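Local coordinates for osmolarity sensor protein EnvZ (Escherichia coli, PDB 5XGA), which is the inner-membrane histidine kinase that responds to osmolarity, its periplasmic sensor domain here holding the detergent CHAPS, at residues 45-48 with 49-53; 93-96 with 97-101; 59-63 with 64-68. One frame throughout, in Å; residues are numbered along the deposited sequence.

Contact 1: 45-48 with 49-53; sequences REIY and RELGI. With CPS (3-[(3-cholamidopropyl)dimethylammonio]-1-propanesulfonate), chain C.
Tyr48 and Ile53 meet where helix 41-51 runs out. Tyr48 CB sits against the backbone at Arg49 N. CG is anti to the backbone N (chi1 -167°), which swings the ring out from the helix so that it stands between Ile53 and the detergent. CD1 lies near Ile53 CD1, and CE1 meets Ile53 CG2 at 3.6 Å. Ile53 CB sits over one face, 4.2 Å from the centroid of the Tyr48 ring, a CH-pi contact. The opposite face takes a steroid methyl, CPS C10: Tyr48 CD2 and CE2 lie under it, CE2 at 3.5 Å, and CZ comes within 3.4 Å. At the tip, Tyr48 OH hydrogen-bonds water 2 at 2.7 Å, and that water donates to Ile53 O. With an alanine here, Ile53 CB and the steroid methyl would probably face each other across a gap, and water 2 would lose one of its partners.

Gly52, at positive phi (67°), ends the helix in a Schellman motif, and water 1 ties Tyr48 O to Ile53 O. One turn back, Arg45 CG lies 3.2 Å from CPS C11. Arg49 NH1 salt-bridges Glu46 OE2 at 3.6 Å, with Arg45 O over one face of its guanidinium. Ile47 and Leu51 run side by side onto Glu20 of helix 10-24, while Ile53 touches Leu24 of that helix and Val112 and Val114 of strand 110-115.

Contact 2: 93-96 with 97-101; sequences VNKS and SPVVW
Lys95 lies against Val99, its aliphatic chain crossing the valine obliquely from the turn that precedes strand 99-104. Both CB atoms point into the contact, Lys95 from the turn and Val99 from the first residue of the strand. The touching branch of the valine is CG2: with CG1 anti to the backbone N (chi1 177°), CG2 is carried beside that N and faces the lysine. Lys95 CD comes nearest, 3.7 Å from Val99 CG2. The lysine chain is bent at its third and fourth torsions, and this keeps its outer half over the same methyl, with Lys95 CE at 3.9 Å and NZ at 4.1 Å from Val99 CG2. It is a contact of methylene on methyl.

The other side chains play smaller parts. Lys95 CB passes 3.9 Å from Ser97 O, while Pro98 CD rests 3.8 Å from Ser96 O. Ser96 and Ser97 point their CB atoms mostly away and add little beyond CB. Lys95 and Ser96 both have positive phi (70° and 60°), and these two residues turn the chain back. The very short approach of Ser97 N to Lys95 O rests on crowded atoms and is doubtful.

The arrangement is the connection of a beta hairpin, in which strand 87-92 is followed by its antiparallel neighbour 99-104, Val99 pairing by backbone bonds with Glu92. Lys95 and Val99 both touch Arg113 of strand 110-115, on the other flank of 99-104, whereas Val100 packs on Phe13 and Leu17 of helix 10-24, which covers the opposite side of the sheet.

Contact 3: 59-63 with 64-68; sequences EAAEE and AGLRW
Ala61 O is the atom on which the end of this helix is fastened, gripped by two sound bonds and a third weak one. Ala64 N donates to it at 3.0 Å and Leu66 N at 3.1 Å, from opposite faces of the carbonyl plane. The two differ in aim: Ala64 N stands well above that plane, with a C=O...N angle of 114°, while Leu66 N comes in more nearly head-on, at 150°. Between them in sequence, Gly65 N makes the weak bond, 3.5 Å from Ala61 O. One carbonyl thus answers three successive N-H groups.

Beyond the carbonyl the meeting is apolar. Leu66 has its CG anti to the backbone N (chi1 176°), which brings its CD2 methyl back over the helix to touch Ala61 CB at 3.7 Å. The same methyl lies 4.1 Å from Glu62 CG, the glutamate chain slanting across the leucine. The charged ends of Glu62 and Arg67 stay apart, with Glu62 OE1 6.5 Å from Arg67 NH1.

This is a glycine-terminated helix end. Gly65 leaves helical geometry with positive phi, and a side chain here would be jammed against the carbonyl O of Ala64. The chain then runs through a further turn, closed by Trp68 N on Gly65 O at 3.2 Å, toward strand 70-71 at the edge of the five-stranded sheet. Arg67 CB lies over one face of the Trp68 ring. At the other end of the short helix, Ala60 N is hydrogen-bonded to Ser57 OG. Ala61 and Leu66 both press on Trp101 and Trp111, and Ala61 and Ala64 on Tyr56, which seats helix 58-64 on the sheet.

In the fold
Along the chain the order is contact 1, contact 3, contact 2. Contact 2 is part of the five-stranded antiparallel sheet, and contacts 1 and 3 sit at helix ends packed against it. Contact 1 closes helix 41-51 before edge strand 54-57, contact 3 ends helix 58-64 after it, and contact 2 joins strands 87-92 and 99-104. Contacts 2 and 3 touch, centres about 13 Å apart: Trp101 reaches the helix end of contact 3, and Asn94 packs on Trp68. Contact 1 stands apart, about 18 Å from contact 2 and 21 Å from contact 3 between centres. It alone holds residues of a CHAPS pocket; Thr104, at the far end of strand 99-104, lines the other.

Contact 1: 45-48 with 49-53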
# COMPACT_ATOMS: atom_id res chain seq x y z
N ARG A 45 2.38 13.45 4.25
CA ARG A 45 3.59 13.20 5.03
C ARG A 45 3.32 12.24 6.18
O ARG A 45 4.11 11.34 6.44
CB ARG A 45 4.16 14.52 5.57
CG ARG A 45 4.96 15.29 4.56
CD ARG A 45 5.69 16.46 5.20
NE ARG A 45 4.77 17.47 5.71
CZ ARG A 45 4.35 18.53 5.03
NH1 ARG A 45 4.76 18.73 3.78
NH2 ARG A 45 3.51 19.40 5.58
N GLU A 46 2.20 12.42 6.88
CA GLU A 46 1.92 11.57 8.04
C GLU A 46 1.49 10.15 7.64
O GLU A 46 1.85 9.18 8.30
CB GLU A 46 0.84 12.22 8.92
CG GLU A 46 0.87 11.74 10.36
CD GLU A 46 2.24 11.89 11.00
OE1 GLU A 46 2.97 10.87 11.12
OE2 GLU A 46 2.60 13.02 11.39
N ILE A 47 0.73 10.03 6.56
CA ILE A 47 0.38 8.70 6.02
C ILE A 47 1.62 7.89 5.68
O ILE A 47 1.73 6.71 6.03
CB ILE A 47 -0.49 8.79 4.74
CG1 ILE A 47 -1.92 9.20 5.09
CG2 ILE A 47 -0.48 7.44 4.02
CD1 ILE A 47 -2.77 9.65 3.87
N TYR A 48 2.54 8.53 4.96
CA TYR A 48 3.79 7.89 4.58
C TYR A 48 4.52 7.38 5.82
O TYR A 48 4.92 6.23 5.89
CB TYR A 48 4.69 8.85 3.80
CG TYR A 48 5.86 8.15 3.12
CD1 TYR A 48 5.72 7.63 1.83
CD2 TYR A 48 7.08 7.99 3.76
CE1 TYR A 48 6.77 6.96 1.21
CE2 TYR A 48 8.15 7.33 3.14
CZ TYR A 48 7.98 6.82 1.86
OH TYR A 48 9.02 6.18 1.23
N ARG A 49 4.68 8.23 6.83
CA ARG A 49 5.37 7.80 8.04
C ARG A 49 4.62 6.73 8.81
O ARG A 49 5.19 5.71 9.18
CB ARG A 49 5.65 9.00 8.94
CG ARG A 49 6.68 9.93 8.38
CD ARG A 49 7.10 10.97 9.41
NE ARG A 49 7.48 12.23 8.77
CZ ARG A 49 6.74 13.33 8.80
NH1 ARG A 49 5.58 13.34 9.47
NH2 ARG A 49 7.16 14.42 8.18
N GLU A 50 3.33 6.96 9.05
CA GLU A 50 2.53 6.02 9.84
C GLU A 50 2.44 4.64 9.17
O GLU A 50 2.39 3.62 9.85
CB GLU A 50 1.13 6.59 10.07
CG GLU A 50 0.26 5.76 11.00
CD GLU A 50 0.83 5.64 12.41
OE1 GLU A 50 1.51 6.58 12.86
OE2 GLU A 50 0.61 4.59 13.05
N LEU A 51 2.43 4.60 7.84
CA LEU A 51 2.38 3.30 7.18
C LEU A 51 3.70 2.55 7.32
O LEU A 51 3.73 1.33 7.16
CB LEU A 51 2.04 3.44 5.71
CG LEU A 51 0.58 3.71 5.38
CD1 LEU A 51 0.47 4.00 3.88
CD2 LEU A 51 -0.27 2.53 5.75
N GLY A 52 4.78 3.27 7.59
CA GLY A 52 6.09 2.63 7.64
C GLY A 52 6.54 2.11 6.28
O GLY A 52 7.17 1.05 6.16
N ILE A 53 6.22 2.85 5.23
CA ILE A 53 6.62 2.48 3.89
C ILE A 53 8.13 2.53 3.74
O ILE A 53 8.76 3.52 4.12
CB ILE A 53 5.98 3.42 2.84
CG1 ILE A 53 4.50 3.07 2.65
CG2 ILE A 53 6.76 3.38 1.51
CD1 ILE A 53 3.71 4.16 1.94
C1 CPS C . 5.92 15.65 1.05
C2 CPS C . 5.56 14.21 0.70
C3 CPS C . 7.47 12.87 1.82
C4 CPS C . 8.87 12.29 1.63
C5 CPS C . 9.01 11.35 0.44
C6 CPS C . 8.07 11.69 -0.69
C7 CPS C . 8.17 10.47 -1.54
C8 CPS C . 9.66 10.56 -1.72
C9 CPS C . 10.19 11.39 -0.54
C10 CPS C . 8.82 9.96 1.00
C11 CPS C . 4.91 13.59 1.90
C12 CPS C . 4.80 16.68 0.99
C13 CPS C . 4.01 16.67 -0.31
C14 CPS C . 4.52 15.58 -1.22
C15 CPS C . 4.57 14.25 -0.49
C16 CPS C . 4.74 13.14 -1.49
C17 CPS C . 6.20 12.84 -1.69
C18 CPS C . 6.70 12.23 -0.40
C19 CPS C . 6.85 13.38 0.53
C20 CPS C . 11.60 10.91 -0.14
C21 CPS C . 12.13 11.47 1.19
C22 CPS C . 12.64 11.10 -1.25
C23 CPS C . 12.79 9.97 -2.27
C24 CPS C . 13.95 10.22 -3.24
C25 CPS C . 13.47 8.09 -4.35
C26 CPS C . 14.33 6.82 -4.39
C27 CPS C . 15.47 6.93 -5.41
C28 CPS C . 14.37 5.12 -6.47
C29 CPS C . 14.25 7.29 -7.42
C30 CPS C . 16.36 6.19 -7.49
N1 CPS C . 14.23 9.32 -4.19
N2 CPS C . 15.12 6.35 -6.71
O1 CPS C . 14.65 11.23 -3.20
O2 CPS C . 4.10 17.97 -0.88
O3 CPS C . 6.91 14.04 -1.96
O4 CPS C . 9.81 13.33 1.58
O HOH W 1 7.69 5.27 6.06
O HOH W 2 10.71 5.12 3.05

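Contact 2: 93-96 with 97-101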
# COMPACT_ATOMS: atom_id res chain seq x y z
N VAL A 93 4.03 -13.90 3.82
CA VAL A 93 3.34 -14.36 5.02
C VAL A 93 4.35 -15.00 5.95
O VAL A 93 4.00 -15.49 7.02
CB VAL A 93 2.21 -15.34 4.69
CG1 VAL A 93 1.01 -14.57 4.11
CG2 VAL A 93 2.69 -16.41 3.72
N ASN A 94 5.61 -14.96 5.53
CA ASN A 94 6.72 -15.23 6.43
C ASN A 94 6.79 -14.10 7.45
O ASN A 94 6.11 -13.08 7.30
CB ASN A 94 8.05 -15.37 5.67
CG ASN A 94 7.88 -15.32 4.16
OD1 ASN A 94 6.78 -15.53 3.62
ND2 ASN A 94 8.97 -15.04 3.45
N LYS A 95 7.62 -14.28 8.48
CA LYS A 95 7.73 -13.32 9.57
C LYS A 95 6.45 -13.34 10.40
O LYS A 95 6.24 -12.49 11.27
CB LYS A 95 8.01 -11.91 9.04
CG LYS A 95 9.21 -11.82 8.09
CD LYS A 95 9.13 -10.59 7.19
CE LYS A 95 9.91 -9.41 7.76
NZ LYS A 95 9.37 -8.97 9.08
N SER A 96 5.59 -14.32 10.12
CA SER A 96 4.33 -14.54 10.84
C SER A 96 3.36 -13.35 10.76
O SER A 96 2.16 -13.54 10.56
CB SER A 96 4.62 -14.90 12.30
OG SER A 96 3.50 -15.53 12.90
N SER A 97 3.87 -12.13 10.93
CA SER A 97 3.07 -10.93 10.68
C SER A 97 3.31 -10.51 9.24
O SER A 97 4.45 -10.23 8.85
CB SER A 97 3.43 -9.81 11.65
OG SER A 97 2.46 -8.77 11.60
N PRO A 98 2.25 -10.47 8.42
CA PRO A 98 2.41 -10.31 6.98
C PRO A 98 3.16 -9.03 6.60
O PRO A 98 3.11 -8.03 7.33
CB PRO A 98 0.96 -10.25 6.47
CG PRO A 98 0.11 -10.74 7.57
CD PRO A 98 0.84 -10.40 8.83
N VAL A 99 3.85 -9.08 5.46
CA VAL A 99 4.46 -7.91 4.86
C VAL A 99 3.92 -7.77 3.45
O VAL A 99 4.01 -8.70 2.64
CB VAL A 99 5.99 -8.03 4.85
CG1 VAL A 99 6.62 -6.83 4.14
CG2 VAL A 99 6.51 -8.13 6.27
N VAL A 100 3.32 -6.62 3.14
CA VAL A 100 2.77 -6.39 1.81
C VAL A 100 3.82 -5.75 0.91
O VAL A 100 4.54 -4.84 1.33
CB VAL A 100 1.51 -5.50 1.85
CG1 VAL A 100 1.10 -5.08 0.42
CG2 VAL A 100 0.37 -6.23 2.56
N TRP A 101 3.94 -6.29 -0.30
CA TRP A 101 4.82 -5.74 -1.31
C TRP A 101 3.93 -5.24 -2.45
O TRP A 101 3.10 -5.99 -2.95
CB TRP A 101 5.81 -6.79 -1.81
CG TRP A 101 6.85 -7.16 -0.79
CD1 TRP A 101 6.76 -8.12 0.18
CD2 TRP A 101 8.14 -6.56 -0.65
NE1 TRP A 101 7.91 -8.15 0.92
CE2 TRP A 101 8.78 -7.21 0.43
CE3 TRP A 101 8.82 -5.55 -1.33
CZ2 TRP A 101 10.07 -6.86 0.84
CZ3 TRP A 101 10.10 -5.21 -0.93
CH2 TRP A 101 10.71 -5.86 0.15

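Contact 3: 59-63 with 64-68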
# COMPACT_ATOMS: atom_id res chain seq x y z
N GLU A 59 16.23 -5.01 -7.43
CA GLU A 59 17.31 -5.88 -6.98
C GLU A 59 17.25 -6.07 -5.46
O GLU A 59 17.24 -7.20 -4.96
CB GLU A 59 18.67 -5.31 -7.40
CG GLU A 59 19.87 -6.11 -6.89
CD GLU A 59 21.20 -5.41 -7.16
OE1 GLU A 59 21.32 -4.74 -8.21
OE2 GLU A 59 22.13 -5.52 -6.32
N ALA A 60 17.19 -4.95 -4.73
CA ALA A 60 17.14 -4.96 -3.27
C ALA A 60 15.92 -5.70 -2.76
O ALA A 60 16.01 -6.49 -1.82
CB ALA A 60 17.16 -3.55 -2.74
N ALA A 61 14.78 -5.45 -3.39
CA ALA A 61 13.53 -6.11 -3.00
C ALA A 61 13.65 -7.62 -3.09
O ALA A 61 13.22 -8.34 -2.18
CB ALA A 61 12.39 -5.65 -3.87
N GLU A 62 14.21 -8.09 -4.19
CA GLU A 62 14.31 -9.52 -4.43
C GLU A 62 15.14 -10.21 -3.34
O GLU A 62 15.07 -11.42 -3.17
CB GLU A 62 14.89 -9.80 -5.82
CG GLU A 62 13.93 -9.43 -6.96
CD GLU A 62 14.50 -9.73 -8.34
OE1 GLU A 62 15.73 -9.61 -8.52
OE2 GLU A 62 13.71 -10.09 -9.25
N GLU A 63 15.89 -9.42 -2.59
CA GLU A 63 16.71 -9.97 -1.51
C GLU A 63 16.11 -9.72 -0.11
O GLU A 63 16.49 -10.39 0.85
CB GLU A 63 18.13 -9.39 -1.59
CG GLU A 63 18.84 -9.67 -2.92
CD GLU A 63 20.14 -8.89 -3.08
OE1 GLU A 63 20.53 -8.17 -2.13
OE2 GLU A 63 20.76 -9.00 -4.16
N ALA A 64 15.18 -8.78 0.01
CA ALA A 64 14.74 -8.36 1.34
C ALA A 64 13.46 -9.05 1.81
O ALA A 64 13.02 -8.85 2.95
CB ALA A 64 14.56 -6.86 1.37
N GLY A 65 12.87 -9.85 0.94
CA GLY A 65 11.67 -10.59 1.30
C GLY A 65 10.71 -10.79 0.14
O GLY A 65 9.80 -11.62 0.19
N LEU A 66 10.92 -10.02 -0.92
CA LEU A 66 10.05 -10.10 -2.09
C LEU A 66 10.05 -11.50 -2.68
O LEU A 66 9.04 -11.98 -3.18
CB LEU A 66 10.48 -9.08 -3.14
CG LEU A 66 9.68 -9.15 -4.44
CD1 LEU A 66 8.22 -8.84 -4.18
CD2 LEU A 66 10.27 -8.19 -5.46
N ARG A 67 11.19 -12.17 -2.62
CA ARG A 67 11.32 -13.44 -3.32
C ARG A 67 10.43 -14.52 -2.73
O ARG A 67 10.01 -15.43 -3.44
CB ARG A 67 12.78 -13.89 -3.32
CG ARG A 67 13.57 -13.38 -4.52
CD ARG A 67 13.44 -14.32 -5.69
NE ARG A 67 13.77 -15.69 -5.30
CZ ARG A 67 14.99 -16.20 -5.31
NH1 ARG A 67 16.03 -15.47 -5.69
NH2 ARG A 67 15.19 -17.46 -4.93
N TRP A 68 10.10 -14.40 -1.45
CA TRP A 68 9.23 -15.37 -0.80
C TRP A 68 7.77 -14.94 -0.89
O TRP A 68 6.86 -15.70 -0.56
CB TRP A 68 9.64 -15.54 0.67
CG TRP A 68 11.13 -15.55 0.87
CD1 TRP A 68 11.84 -14.83 1.80
CD2 TRP A 68 12.10 -16.29 0.12
NE1 TRP A 68 13.18 -15.09 1.67
CE2 TRP A 68 13.37 -15.99 0.65
CE3 TRP A 68 12.01 -17.20 -0.94
CZ2 TRP A 68 14.54 -16.55 0.15
CZ3 TRP A 68 13.18 -17.76 -1.44
CH2 TRP A 68 14.43 -17.43 -0.89